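Local atomic coordinates of CMP-sialic acid transporter 1 (PDB entry 6I1R), a protein that probably carries CMP-sialic acid from the cytoplasm into the Golgi in exchange for CMP, as a member of the nucleotide-sugar transporter family. Residues L40-K45 with V240-S245; V196-T200 with G247-S251. The protein carries 5 engineered substitutions. Residues are numbered along the deposited sequence.

Interaction 1: L40-K45 with V240-S245; sequences LAELFK and VFNLGS. With C5P (cytidine-5'-monophosphate), chain D.
Phe44, chi1 in the t well, packs its ring against Gly244, Phe44 CD2 to Gly244 CA 3.5 Å; a beta-carbon on Gly244 would clash with that ring. Both segments are helical, parts of the membrane-embedded helices 37-59 and 234-256, with local axes 8.2 Å apart and crossing at -55°. The backbones come nearest where Ala41 CA lies 4.9 Å from Gly244 CA. Phe44 CE1 lies 3.5 Å from Phe241 CD1, the ring planes oblique at 46° with centroids 5.4 Å apart. Ala41 CB meets Leu243 CG at 3.9 Å, and Leu40 CB meets Val240 CG1 at 3.8 Å. Lys45 CG is 3.4 Å from Gly244 O; Lys45 NZ forms a salt bridge with Glu42 OE2 (3.2 Å, weak as a hydrogen bond). CMP O3P lies 3.8 Å from Lys45 NZ and 3.2 Å from Glu42 OE2, placing the lysine charge beside both acidic groups. No hydrogen bond crosses the interface: apolar, glycine-mediated close packing joins the helices, while the charged pair of helix 37-59 belongs to the nucleotide pocket.

Interaction 2: V196-T200 with G247-S251; sequences VQLYT and GLLVS
A side-chain-mediated contact bridges transmembrane helices 191-216 and 234-256 beside the nucleotide pocket. Both segments are helical; their local axes are 12.3 Å apart, too far for the backbones to touch, and their N-to-C directions make an angle of 130°. The nearest CA atoms are those of Leu198 and Ser251 at 9.6 Å. Tyr199 spans the gap. With chi1 at -61° (m) it extends its phenol across to the turn Gly247-Ser251, where its OH lies 3.0 Å from Gly247 O and 3.4 Å from Ser251 CB. Leu248, in the m,t rotamer, turns its end back to the phenol, CD2 3.9 Å from Tyr199 CE2. Leu198 makes a looser approach, CD2 to Ser251 OG 4.4 Å; that hydroxyl is hydrogen-bonded to Asn195, one residue before the segment, which adds a polar tie between the same two helices. The Tyr199 ring also touches Glu42 and Lys45 of helix 37-59, and the nearest atoms of its side chain and the bound CMP are about 6 Å apart. Tyr199 thus reaches two other helices and the pocket residues Glu42 and Lys45, consistent with a second layer behind the CMP site of this all-helical nucleotide-sugar transporter.

Helix 234-256 serves both contacts, meeting helix 37-59 in interaction 1 and, farther along, helix 191-216 in interaction 2. Both are partly buried, but interaction 1 runs from buried residues out to Phe241 on the surface, whereas none of the touching residues of interaction 2 is exposed. With the helices close together, interaction 1 buries 405 Å² and is mainly apolar; interaction 2 buries 139 Å² and rests chiefly on the Tyr199 phenol, its hydroxyl near Gly247 O. Their centres lie 10 Å apart and the two meet directly: Lys45 CE packs 3.5 Å from Tyr199 CE1, and Lys45 CG 4.0 Å from Leu248 CD2. Lys45, a pocket residue, therefore sits where the three helices converge near CMP.

Interaction 1: L40-K45 with V240-S245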
ATOM      1  N   LEU B  40       3.863  -0.494  18.178  1.00 59.37           N
ATOM      2  CA  LEU B  40       2.927   0.149  19.108  1.00 57.96           C
ATOM      3  C   LEU B  40       1.988  -0.897  19.720  1.00 56.45           C
ATOM      4  O   LEU B  40       1.623  -0.790  20.889  1.00 56.75           O
ATOM      5  CB  LEU B  40       2.119   1.225  18.373  1.00 58.28           C
ATOM      6  CG  LEU B  40       2.908   2.417  17.832  1.00 58.35           C
ATOM      7  CD1 LEU B  40       1.962   3.486  17.308  1.00 58.42           C
ATOM      8  CD2 LEU B  40       3.830   3.000  18.894  1.00 57.95           C
ATOM      9  N   ALA B  41       1.595  -1.893  18.929  1.00 56.09           N
ATOM     10  CA  ALA B  41       0.699  -2.948  19.405  1.00 56.77           C
ATOM     11  C   ALA B  41       1.387  -3.755  20.512  1.00 57.70           C
ATOM     12  O   ALA B  41       0.755  -4.088  21.510  1.00 56.52           O
ATOM     13  CB  ALA B  41       0.274  -3.834  18.259  1.00 56.14           C
ATOM     14  N   GLU B  42       2.673  -4.055  20.333  1.00 60.63           N
ATOM     15  CA  GLU B  42       3.448  -4.784  21.343  1.00 63.67           C
ATOM     16  C   GLU B  42       3.629  -3.906  22.587  1.00 64.49           C
ATOM     17  O   GLU B  42       3.479  -4.383  23.713  1.00 64.67           O
ATOM     18  CB  GLU B  42       4.811  -5.211  20.791  1.00 65.90           C
ATOM     19  CG  GLU B  42       4.769  -6.492  19.976  1.00 67.33           C
ATOM     20  CD  GLU B  42       4.431  -7.740  20.772  1.00 69.08           C
ATOM     21  OE1 GLU B  42       5.368  -8.411  21.248  1.00 69.39           O
ATOM     22  OE2 GLU B  42       3.227  -8.039  20.912  1.00 70.23           O
ATOM     23  N   LEU B  43       3.948  -2.631  22.375  1.00 64.98           N
ATOM     24  CA  LEU B  43       4.149  -1.693  23.483  1.00 65.47           C
ATOM     25  C   LEU B  43       2.877  -1.636  24.342  1.00 64.36           C
ATOM     26  O   LEU B  43       2.954  -1.605  25.570  1.00 65.35           O
ATOM     27  CB  LEU B  43       4.512  -0.311  22.924  1.00 66.52           C
ATOM     28  CG  LEU B  43       5.505   0.497  23.759  1.00 67.67           C
ATOM     29  CD1 LEU B  43       6.885  -0.143  23.733  1.00 68.16           C
ATOM     30  CD2 LEU B  43       5.578   1.936  23.271  1.00 68.15           C
ATOM     31  N   PHE B  44       1.720  -1.640  23.682  1.00 63.22           N
ATOM     32  CA  PHE B  44       0.416  -1.656  24.358  1.00 63.42           C
ATOM     33  C   PHE B  44       0.285  -2.918  25.223  1.00 63.24           C
ATOM     34  O   PHE B  44      -0.144  -2.832  26.371  1.00 63.05           O
ATOM     35  CB  PHE B  44      -0.712  -1.557  23.325  1.00 64.29           C
ATOM     36  CG  PHE B  44      -2.111  -1.709  23.871  1.00 65.20           C
ATOM     37  CD1 PHE B  44      -2.812  -0.612  24.348  1.00 65.22           C
ATOM     38  CD2 PHE B  44      -2.735  -2.947  23.887  1.00 66.45           C
ATOM     39  CE1 PHE B  44      -4.100  -0.753  24.840  1.00 65.18           C
ATOM     40  CE2 PHE B  44      -4.024  -3.087  24.380  1.00 66.58           C
ATOM     41  CZ  PHE B  44      -4.705  -1.989  24.855  1.00 66.18           C
ATOM     42  N   LYS B  45       0.650  -4.076  24.674  1.00 62.81           N
ATOM     43  CA  LYS B  45       0.523  -5.355  25.389  1.00 62.80           C
ATOM     44  C   LYS B  45       1.534  -5.420  26.541  1.00 62.49           C
ATOM     45  O   LYS B  45       1.200  -5.886  27.634  1.00 63.52           O
ATOM     46  CB  LYS B  45       0.726  -6.533  24.431  1.00 64.28           C
ATOM     47  CG  LYS B  45      -0.417  -6.767  23.451  1.00 65.25           C
ATOM     48  CD  LYS B  45       0.027  -7.149  22.052  1.00 65.88           C
ATOM     49  CE  LYS B  45       0.236  -8.633  21.857  1.00 67.43           C
ATOM     50  NZ  LYS B  45       0.244  -8.997  20.419  1.00 68.96           N
ATOM     51  N   VAL B 240      -4.485  -0.301  16.522  1.00 68.07           N
ATOM     52  CA  VAL B 240      -3.342  -0.519  17.419  1.00 68.58           C
ATOM     53  C   VAL B 240      -3.859  -1.134  18.726  1.00 69.22           C
ATOM     54  O   VAL B 240      -3.302  -2.120  19.214  1.00 69.80           O
ATOM     55  CB  VAL B 240      -2.545   0.775  17.684  1.00 68.19           C
ATOM     56  CG1 VAL B 240      -1.561   0.613  18.834  1.00 67.73           C
ATOM     57  CG2 VAL B 240      -1.821   1.257  16.436  1.00 67.82           C
ATOM     58  N   PHE B 241      -4.918  -0.544  19.275  1.00 69.65           N
ATOM     59  CA  PHE B 241      -5.548  -1.071  20.485  1.00 70.07           C
ATOM     60  C   PHE B 241      -6.167  -2.442  20.190  1.00 68.88           C
ATOM     61  O   PHE B 241      -5.993  -3.384  20.961  1.00 68.06           O
ATOM     62  CB  PHE B 241      -6.604  -0.101  21.024  1.00 71.16           C
ATOM     63  CG  PHE B 241      -6.081   1.228  21.511  1.00 73.66           C
ATOM     64  CD1 PHE B 241      -4.832   1.336  22.109  1.00 74.35           C
ATOM     65  CD2 PHE B 241      -6.855   2.375  21.400  1.00 75.29           C
ATOM     66  CE1 PHE B 241      -4.364   2.559  22.565  1.00 74.28           C
ATOM     67  CE2 PHE B 241      -6.385   3.598  21.855  1.00 75.41           C
ATOM     68  CZ  PHE B 241      -5.141   3.687  22.436  1.00 75.62           C
ATOM     69  N   ASN B 242      -6.869  -2.545  19.065  1.00 68.09           N
ATOM     70  CA  ASN B 242      -7.564  -3.773  18.709  1.00 68.50           C
ATOM     71  C   ASN B 242      -6.562  -4.919  18.517  1.00 67.16           C
ATOM     72  O   ASN B 242      -6.856  -6.054  18.884  1.00 67.33           O
ATOM     73  CB  ASN B 242      -8.423  -3.601  17.455  1.00 69.21           C
ATOM     74  CG  ASN B 242      -9.618  -4.530  17.449  1.00 70.41           C
ATOM     75  OD1 ASN B 242     -10.649  -4.211  16.866  1.00 73.03           O
ATOM     76  ND2 ASN B 242      -9.500  -5.663  18.121  1.00 70.65           N
ATOM     77  N   LEU B 243      -5.398  -4.621  17.942  1.00 65.74           N
ATOM     78  CA  LEU B 243      -4.355  -5.627  17.700  1.00 65.25           C
ATOM     79  C   LEU B 243      -3.688  -6.008  19.029  1.00 65.71           C
ATOM     80  O   LEU B 243      -3.279  -7.157  19.228  1.00 66.35           O
ATOM     81  CB  LEU B 243      -3.337  -5.058  16.704  1.00 64.37           C
ATOM     82  CG  LEU B 243      -2.213  -5.999  16.268  1.00 63.73           C
ATOM     83  CD1 LEU B 243      -2.758  -7.354  15.839  1.00 63.13           C
ATOM     84  CD2 LEU B 243      -1.400  -5.376  15.143  1.00 64.00           C
ATOM     85  N   GLY B 244      -3.576  -5.036  19.927  1.00 65.26           N
ATOM     86  CA  GLY B 244      -3.130  -5.290  21.285  1.00 65.35           C
ATOM     87  C   GLY B 244      -4.098  -6.191  22.036  1.00 66.08           C
ATOM     88  O   GLY B 244      -3.692  -7.176  22.652  1.00 65.08           O
ATOM     89  N   SER B 245      -5.383  -5.849  21.966  1.00 67.33           N
ATOM     90  CA  SER B 245      -6.438  -6.597  22.651  1.00 68.11           C
ATOM     91  C   SER B 245      -6.375  -8.078  22.265  1.00 69.00           C
ATOM     92  O   SER B 245      -6.174  -8.939  23.121  1.00 71.25           O
ATOM     93  CB  SER B 245      -7.797  -6.018  22.348  1.00 68.74           C
ATOM     94  OG  SER B 245      -7.875  -4.660  22.755  1.00 68.99           O
TER
HETATM   95  O3P C5P D 401       3.258  -9.862  18.313  1.00137.94           O
HETATM   96  P   C5P D 401       4.072 -10.237  17.099  1.00137.67           P
HETATM   97  O1P C5P D 401       3.898 -11.669  16.651  1.00137.21           O
HETATM   98  O2P C5P D 401       4.027  -9.225  15.980  1.00137.89           O
HETATM   99  O5' C5P D 401       5.595 -10.176  17.620  1.00134.90           O
HETATM  100  C5' C5P D 401       6.509  -9.226  17.074  1.00131.16           C
HETATM  101  C4' C5P D 401       7.676  -9.960  16.427  1.00129.83           C
HETATM  102  O4' C5P D 401       7.395 -10.183  15.042  1.00130.63           O
HETATM  103  C3' C5P D 401       8.960  -9.148  16.520  1.00128.99           C
HETATM  104  O3' C5P D 401       9.920  -9.850  17.320  1.00126.82           O
HETATM  105  C2' C5P D 401       9.430  -8.933  15.087  1.00129.70           C
HETATM  106  O2' C5P D 401      10.730  -9.485  14.841  1.00129.72           O
HETATM  107  C1' C5P D 401       8.405  -9.622  14.198  1.00130.59           C
HETATM  108  N1  C5P D 401       7.808  -8.645  13.284  1.00131.32           N
HETATM  109  C2  C5P D 401       8.578  -8.098  12.237  1.00131.00           C
HETATM  110  N3  C5P D 401       8.035  -7.197  11.391  1.00130.61           N
HETATM  111  C4  C5P D 401       6.749  -6.812  11.541  1.00130.84           C
HETATM  112  C5  C5P D 401       5.978  -7.342  12.568  1.00131.35           C
HETATM  113  C6  C5P D 401       6.534  -8.270  13.440  1.00131.55           C
HETATM  114  O2  C5P D 401       9.769  -8.449  12.092  1.00131.06           O
HETATM  115  N4  C5P D 401       6.210  -5.907  10.687  1.00130.89           N

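Interaction 2: V196-T200 with G247-S251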
ATOM      1  N   VAL B 196       4.841 -10.098  30.229  1.00 61.50           N
ATOM      2  CA  VAL B 196       5.821  -9.007  30.370  1.00 60.88           C
ATOM      3  C   VAL B 196       7.154  -9.431  29.736  1.00 60.07           C
ATOM      4  O   VAL B 196       7.779  -8.630  29.046  1.00 58.97           O
ATOM      5  CB  VAL B 196       5.995  -8.573  31.840  1.00 60.77           C
ATOM      6  CG1 VAL B 196       7.306  -7.832  32.073  1.00 61.34           C
ATOM      7  CG2 VAL B 196       4.822  -7.728  32.318  1.00 60.89           C
ATOM      8  N   GLN B 197       7.577 -10.674  29.957  1.00 59.32           N
ATOM      9  CA  GLN B 197       8.839 -11.166  29.390  1.00 59.95           C
ATOM     10  C   GLN B 197       8.687 -11.345  27.875  1.00 60.21           C
ATOM     11  O   GLN B 197       9.545 -10.922  27.095  1.00 59.41           O
ATOM     12  CB  GLN B 197       9.241 -12.509  30.001  1.00 59.93           C
ATOM     13  CG  GLN B 197       9.416 -12.493  31.511  1.00 60.13           C
ATOM     14  CD  GLN B 197       9.305 -13.891  32.064  1.00 60.62           C
ATOM     15  OE1 GLN B 197      10.262 -14.664  32.044  1.00 59.13           O
ATOM     16  NE2 GLN B 197       8.119 -14.235  32.540  1.00 60.55           N
ATOM     17  N   LEU B 198       7.593 -11.992  27.484  1.00 60.56           N
ATOM     18  CA  LEU B 198       7.305 -12.286  26.081  1.00 61.00           C
ATOM     19  C   LEU B 198       7.313 -10.987  25.265  1.00 61.35           C
ATOM     20  O   LEU B 198       8.017 -10.886  24.261  1.00 60.27           O
ATOM     21  CB  LEU B 198       5.946 -12.987  25.995  1.00 61.32           C
ATOM     22  CG  LEU B 198       5.489 -13.399  24.595  1.00 61.99           C
ATOM     23  CD1 LEU B 198       6.444 -14.413  23.983  1.00 62.47           C
ATOM     24  CD2 LEU B 198       4.074 -13.957  24.633  1.00 61.75           C
ATOM     25  N   TYR B 199       6.542 -10.002  25.719  1.00 63.64           N
ATOM     26  CA  TYR B 199       6.303  -8.774  24.956  1.00 64.18           C
ATOM     27  C   TYR B 199       7.469  -7.788  25.107  1.00 64.37           C
ATOM     28  O   TYR B 199       7.548  -6.826  24.345  1.00 64.65           O
ATOM     29  CB  TYR B 199       4.980  -8.128  25.383  1.00 65.09           C
ATOM     30  CG  TYR B 199       3.758  -8.983  25.157  1.00 66.57           C
ATOM     31  CD1 TYR B 199       3.621  -9.754  24.013  1.00 66.93           C
ATOM     32  CD2 TYR B 199       2.724  -9.012  26.081  1.00 67.18           C
ATOM     33  CE1 TYR B 199       2.500 -10.540  23.798  1.00 67.08           C
ATOM     34  CE2 TYR B 199       1.595  -9.790  25.880  1.00 66.15           C
ATOM     35  CZ  TYR B 199       1.482 -10.555  24.733  1.00 66.77           C
ATOM     36  OH  TYR B 199       0.375 -11.323  24.521  1.00 68.63           O
ATOM     37  N   THR B 200       8.360  -8.005  26.074  1.00 64.63           N
ATOM     38  CA  THR B 200       9.581  -7.198  26.164  1.00 64.64           C
ATOM     39  C   THR B 200      10.477  -7.530  24.965  1.00 64.95           C
ATOM     40  O   THR B 200      10.908  -6.635  24.235  1.00 65.26           O
ATOM     41  CB  THR B 200      10.291  -7.404  27.510  1.00 64.12           C
ATOM     42  OG1 THR B 200       9.522  -6.726  28.502  1.00 64.10           O
ATOM     43  CG2 THR B 200      11.710  -6.880  27.531  1.00 64.61           C
ATOM     44  N   GLY B 247      -4.179  -9.825  20.878  1.00 66.81           N
ATOM     45  CA  GLY B 247      -2.901 -10.422  21.260  1.00 64.90           C
ATOM     46  C   GLY B 247      -2.853 -10.841  22.723  1.00 64.25           C
ATOM     47  O   GLY B 247      -2.171 -11.810  23.062  1.00 63.71           O
ATOM     48  N   LEU B 248      -3.551 -10.115  23.597  1.00 65.00           N
ATOM     49  CA  LEU B 248      -3.628 -10.491  25.018  1.00 65.88           C
ATOM     50  C   LEU B 248      -4.517 -11.731  25.172  1.00 66.60           C
ATOM     51  O   LEU B 248      -4.250 -12.597  26.012  1.00 67.82           O
ATOM     52  CB  LEU B 248      -4.178  -9.322  25.844  1.00 65.63           C
ATOM     53  CG  LEU B 248      -3.253  -8.113  25.998  1.00 65.89           C
ATOM     54  CD1 LEU B 248      -3.962  -6.986  26.733  1.00 65.41           C
ATOM     55  CD2 LEU B 248      -1.966  -8.491  26.717  1.00 65.61           C
ATOM     56  N   LEU B 249      -5.568 -11.805  24.360  1.00 66.15           N
ATOM     57  CA  LEU B 249      -6.479 -12.948  24.384  1.00 65.79           C
ATOM     58  C   LEU B 249      -5.742 -14.193  23.879  1.00 65.54           C
ATOM     59  O   LEU B 249      -5.922 -15.282  24.425  1.00 66.61           O
ATOM     60  CB  LEU B 249      -7.710 -12.647  23.523  1.00 66.00           C
ATOM     61  CG  LEU B 249      -8.547 -11.443  23.953  1.00 66.76           C
ATOM     62  CD1 LEU B 249      -9.656 -11.174  22.948  1.00 68.01           C
ATOM     63  CD2 LEU B 249      -9.129 -11.641  25.344  1.00 66.80           C
ATOM     64  N   VAL B 250      -4.908 -14.025  22.856  1.00 65.38           N
ATOM     65  CA  VAL B 250      -4.123 -15.141  22.327  1.00 65.83           C
ATOM     66  C   VAL B 250      -3.256 -15.704  23.461  1.00 66.92           C
ATOM     67  O   VAL B 250      -3.178 -16.921  23.628  1.00 67.93           O
ATOM     68  CB  VAL B 250      -3.275 -14.725  21.108  1.00 65.06           C
ATOM     69  CG1 VAL B 250      -2.251 -15.788  20.733  1.00 65.63           C
ATOM     70  CG2 VAL B 250      -4.147 -14.387  19.908  1.00 64.66           C
ATOM     71  N   SER B 251      -2.640 -14.821  24.247  1.00 66.93           N
ATOM     72  CA  SER B 251      -1.784 -15.246  25.357  1.00 66.12           C
ATOM     73  C   SER B 251      -2.624 -15.998  26.397  1.00 63.35           C
ATOM     74  O   SER B 251      -2.234 -17.073  26.854  1.00 64.09           O
ATOM     75  CB  SER B 251      -1.056 -14.077  25.974  1.00 67.64           C
ATOM     76  OG  SER B 251       0.174 -14.494  26.551  1.00 69.65           O
TER